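Local structure of 3-hydroxyacyl-CoA dehydrogenase type-2 (Mycobacterium avium, 3PPI) at residues S32-G37 with G56-D61; A60-E65 with F80-V85. The protein probably catalyses the NAD(H)-dependent interconversion of 3-hydroxyacyl-CoA and 3-oxoacyl-CoA thioesters, as a member of the short-chain dehydrogenase/reductase family. All blocks are in the same frame, centred on the assembly; numbering follows the deposited sequence.

Interaction 1. Residues S32-G37 with G56-D61. With MG (magnesium ion), chain F.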
# COMPACT_ATOMS: atom_id res chain seq x y z
N SER A 32 -26.39 21.53 -1.56
CA SER A 32 -25.52 22.24 -0.64
C SER A 32 -24.44 21.32 -0.08
O SER A 32 -24.53 20.08 -0.16
CB SER A 32 -26.32 22.87 0.49
OG SER A 32 -27.07 21.89 1.18
N ALA A 33 -23.42 21.95 0.50
CA ALA A 33 -22.23 21.28 1.00
C ALA A 33 -21.79 21.93 2.31
O ALA A 33 -22.06 23.12 2.55
CB ALA A 33 -21.13 21.38 -0.01
N ILE A 34 -21.14 21.14 3.16
CA ILE A 34 -20.48 21.64 4.38
C ILE A 34 -18.98 21.41 4.23
O ILE A 34 -18.54 20.32 3.86
CB ILE A 34 -20.96 20.89 5.65
CG1 ILE A 34 -22.42 21.23 5.98
CG2 ILE A 34 -20.08 21.22 6.87
CD1 ILE A 34 -23.07 20.19 6.88
N VAL A 35 -18.18 22.43 4.52
CA VAL A 35 -16.73 22.26 4.55
C VAL A 35 -16.23 22.53 5.95
O VAL A 35 -16.33 23.67 6.43
CB VAL A 35 -16.02 23.19 3.55
CG1 VAL A 35 -14.51 22.99 3.60
CG2 VAL A 35 -16.54 22.95 2.11
N SER A 36 -15.73 21.49 6.62
CA SER A 36 -15.10 21.68 7.93
C SER A 36 -13.72 22.30 7.71
O SER A 36 -13.08 22.05 6.71
CB SER A 36 -15.05 20.38 8.77
OG SER A 36 -14.01 19.50 8.37
N GLY A 37 -13.29 23.15 8.64
CA GLY A 37 -12.12 24.00 8.43
C GLY A 37 -12.29 25.01 7.29
O GLY A 37 -11.30 25.45 6.69
N GLY A 56 -24.60 25.72 -2.64
CA GLY A 56 -24.72 26.47 -1.39
C GLY A 56 -23.72 25.83 -0.45
O GLY A 56 -23.59 24.60 -0.45
N VAL A 57 -22.99 26.63 0.32
CA VAL A 57 -21.91 26.12 1.17
C VAL A 57 -21.98 26.63 2.60
O VAL A 57 -22.18 27.83 2.84
CB VAL A 57 -20.54 26.47 0.59
CG1 VAL A 57 -19.44 25.82 1.43
CG2 VAL A 57 -20.43 25.98 -0.85
N VAL A 58 -21.82 25.72 3.55
CA VAL A 58 -21.68 26.08 4.95
C VAL A 58 -20.21 26.03 5.32
O VAL A 58 -19.54 25.01 5.11
CB VAL A 58 -22.49 25.15 5.84
CG1 VAL A 58 -22.12 25.37 7.32
CG2 VAL A 58 -23.97 25.39 5.60
N ILE A 59 -19.71 27.16 5.80
CA ILE A 59 -18.36 27.27 6.31
C ILE A 59 -18.43 26.86 7.78
O ILE A 59 -18.93 27.60 8.60
CB ILE A 59 -17.84 28.73 6.19
CG1 ILE A 59 -17.72 29.14 4.73
CG2 ILE A 59 -16.51 28.90 6.90
CD1 ILE A 59 -18.10 30.63 4.46
N ALA A 60 -17.98 25.64 8.07
CA ALA A 60 -18.03 25.06 9.40
C ALA A 60 -16.66 25.18 10.03
O ALA A 60 -15.73 24.45 9.67
CB ALA A 60 -18.45 23.59 9.35
N ASP A 61 -16.52 26.11 10.97
CA ASP A 61 -15.22 26.41 11.55
C ASP A 61 -15.41 27.08 12.92
O ASP A 61 -16.50 27.56 13.22
CB ASP A 61 -14.46 27.33 10.61
CG ASP A 61 -12.97 27.17 10.71
OD1 ASP A 61 -12.47 27.23 11.86
OD2 ASP A 61 -12.30 26.98 9.66
MG MG F . -8.96 25.78 7.70
O HOH W 1 -9.69 27.27 9.47
O HOH W 2 -8.68 23.92 6.16
O HOH W 3 -8.81 24.40 9.50
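OD2 of D61 accepts from the backbone N of A39 and from a water 2.6 Å away, and lies 3.1 Å from G37 C. That water also binds a magnesium ion, which G37 O meets directly at 2.6 Å; the ion, also bound by G40, thus links G37, just past the first strand, to D61 through the water. D61 CG stands anti to the backbone N (chi1 -151°), which carries the carboxylate over toward G37. Behind this end the strands run in a parallel ladder. V35 N reaches V58 O at 3.0 Å almost straight, with an N-H...O angle of 174°, and V35 O takes A60 N; A33 N and O pair with G56 O and V58 N, while the last rung, G37 N to A60 O, is weak. On one face I34 CG1 lies alongside V58 CB, and I34 CG2 meets A60 CB at 3.8 Å. V35 and V57 meet on the opposite face, where V47 of helix 41-52 packs on both. This is the first beta-alpha-beta unit of a Rossmann fold, and an acidic side chain ending its second strand is consistent with the adenosine-ribose site of NAD-dependent relatives.

Interaction 2. Residues A60-E65 with F80-V85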
# COMPACT_ATOMS: atom_id res chain seq x y z
N ALA A 60 -17.98 25.64 8.07
CA ALA A 60 -18.03 25.06 9.40
C ALA A 60 -16.66 25.18 10.03
O ALA A 60 -15.73 24.45 9.67
CB ALA A 60 -18.45 23.59 9.35
N ASP A 61 -16.52 26.11 10.97
CA ASP A 61 -15.22 26.41 11.55
C ASP A 61 -15.41 27.08 12.92
O ASP A 61 -16.50 27.56 13.22
CB ASP A 61 -14.46 27.33 10.61
CG ASP A 61 -12.97 27.17 10.71
OD1 ASP A 61 -12.47 27.23 11.86
OD2 ASP A 61 -12.30 26.98 9.66
N LEU A 62 -14.36 27.08 13.74
CA LEU A 62 -14.37 27.81 15.01
C LEU A 62 -13.81 29.23 14.85
O LEU A 62 -14.02 30.07 15.71
CB LEU A 62 -13.60 27.04 16.09
CG LEU A 62 -14.28 25.81 16.69
CD1 LEU A 62 -13.33 25.12 17.67
CD2 LEU A 62 -15.61 26.20 17.38
N ALA A 63 -13.08 29.48 13.76
CA ALA A 63 -12.56 30.82 13.46
C ALA A 63 -13.68 31.76 13.00
O ALA A 63 -13.93 31.91 11.79
CB ALA A 63 -11.45 30.74 12.38
N ALA A 64 -14.35 32.39 13.97
CA ALA A 64 -15.57 33.16 13.73
C ALA A 64 -15.40 34.40 12.83
O ALA A 64 -16.24 34.65 11.96
CB ALA A 64 -16.21 33.56 15.05
N GLU A 65 -14.32 35.16 13.03
CA GLU A 65 -14.10 36.41 12.27
C GLU A 65 -13.74 36.11 10.81
O GLU A 65 -14.33 36.67 9.88
CB GLU A 65 -13.01 37.27 12.92
N PHE A 80 -21.59 31.15 7.36
CA PHE A 80 -20.71 30.70 8.42
C PHE A 80 -21.49 30.09 9.57
O PHE A 80 -22.40 30.71 10.10
CB PHE A 80 -19.89 31.87 8.97
CG PHE A 80 -19.15 31.52 10.22
CD1 PHE A 80 -18.13 30.58 10.18
CD2 PHE A 80 -19.51 32.09 11.44
CE1 PHE A 80 -17.46 30.23 11.31
CE2 PHE A 80 -18.83 31.73 12.60
CZ PHE A 80 -17.81 30.80 12.54
N VAL A 81 -21.16 28.87 9.96
CA VAL A 81 -21.68 28.31 11.20
C VAL A 81 -20.51 27.92 12.09
O VAL A 81 -19.63 27.15 11.68
CB VAL A 81 -22.60 27.10 10.94
CG1 VAL A 81 -23.06 26.47 12.26
CG2 VAL A 81 -23.79 27.52 10.07
N SER A 82 -20.49 28.45 13.31
CA SER A 82 -19.46 28.13 14.29
C SER A 82 -19.61 26.67 14.66
O SER A 82 -20.64 26.27 15.23
CB SER A 82 -19.56 29.03 15.53
OG SER A 82 -18.57 28.70 16.49
N THR A 83 -18.61 25.86 14.31
CA THR A 83 -18.71 24.40 14.45
C THR A 83 -17.48 23.77 15.08
O THR A 83 -16.38 23.90 14.58
CB THR A 83 -18.93 23.71 13.09
OG1 THR A 83 -20.00 24.35 12.39
CG2 THR A 83 -19.26 22.23 13.28
N ASN A 84 -17.71 23.08 16.19
CA ASN A 84 -16.74 22.21 16.82
C ASN A 84 -17.03 20.80 16.31
O ASN A 84 -18.07 20.22 16.64
CB ASN A 84 -16.89 22.27 18.34
CG ASN A 84 -15.86 21.44 19.07
OD1 ASN A 84 -15.24 20.54 18.51
ND2 ASN A 84 -15.69 21.72 20.34
N VAL A 85 -16.10 20.24 15.52
CA VAL A 85 -16.33 18.97 14.84
C VAL A 85 -16.52 17.78 15.78
O VAL A 85 -17.08 16.77 15.36
CB VAL A 85 -15.22 18.63 13.82
CG1 VAL A 85 -15.25 19.60 12.66
CG2 VAL A 85 -13.84 18.60 14.52
O HOH W 4 -16.37 30.13 16.74
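The F80 ring lies between two backbone atoms, with A64 O over one face and S82 N over the other, each displaced toward the rim. Strands 56-61 and 78-82 are parallel neighbours in a second Rossmann beta-alpha-beta unit, and the ring packs at the start of its helix, 64-74. With chi1 at 170° the ring swings away from its own backbone N and reaches A64, whose CA is 3.5 Å from CZ; A64 CB touches CE2, and D61 O approaches CE1 obliquely. D61 O receives T83 N at 2.9 Å, the donor standing well above the carbonyl plane, whereas the bond from D61 N to V81 O is weak. The D61 side chain closes an Asx turn: OD1 accepts A63 N at 3.0 Å from above the carboxylate plane, with an N-H...O angle of 179°, which fixes the chain just ahead of the helix, while OD2 is taken by A39 N. L62 CG lies 3.5 Å from T83 O, laying its isobutyl group along the loop after the strand, and a water joins L62 O to S82 OG. T83 folds back on its own segment, where OG1 donates to V81 O at 2.9 Å and rests against A60 CB, 3.5 Å away.

Overall arrangement
Interactions 1 and 2 follow one another along the chain and share A60 and D61, their centres about 9 Å apart. Strand 56-61 is the common element, lying in the parallel sheet between 31-36 and 78-82, the latter outermost within the chain. Helices 41-52 and 64-74 make the successive crossovers. The two contacts touch directly, with a probable hydrogen bond between I59 O and V81 N and packing of V58 against V81 and S36 against V85. Interaction 1 is buried and interaction 2 nearer the surface. The G37/D61 end of interaction 1 meets interaction 2 at the strands' C-terminal ends, where family relatives bind the dinucleotide and a glycerol, probably from the crystallisation liquor, lies near D61 and T83.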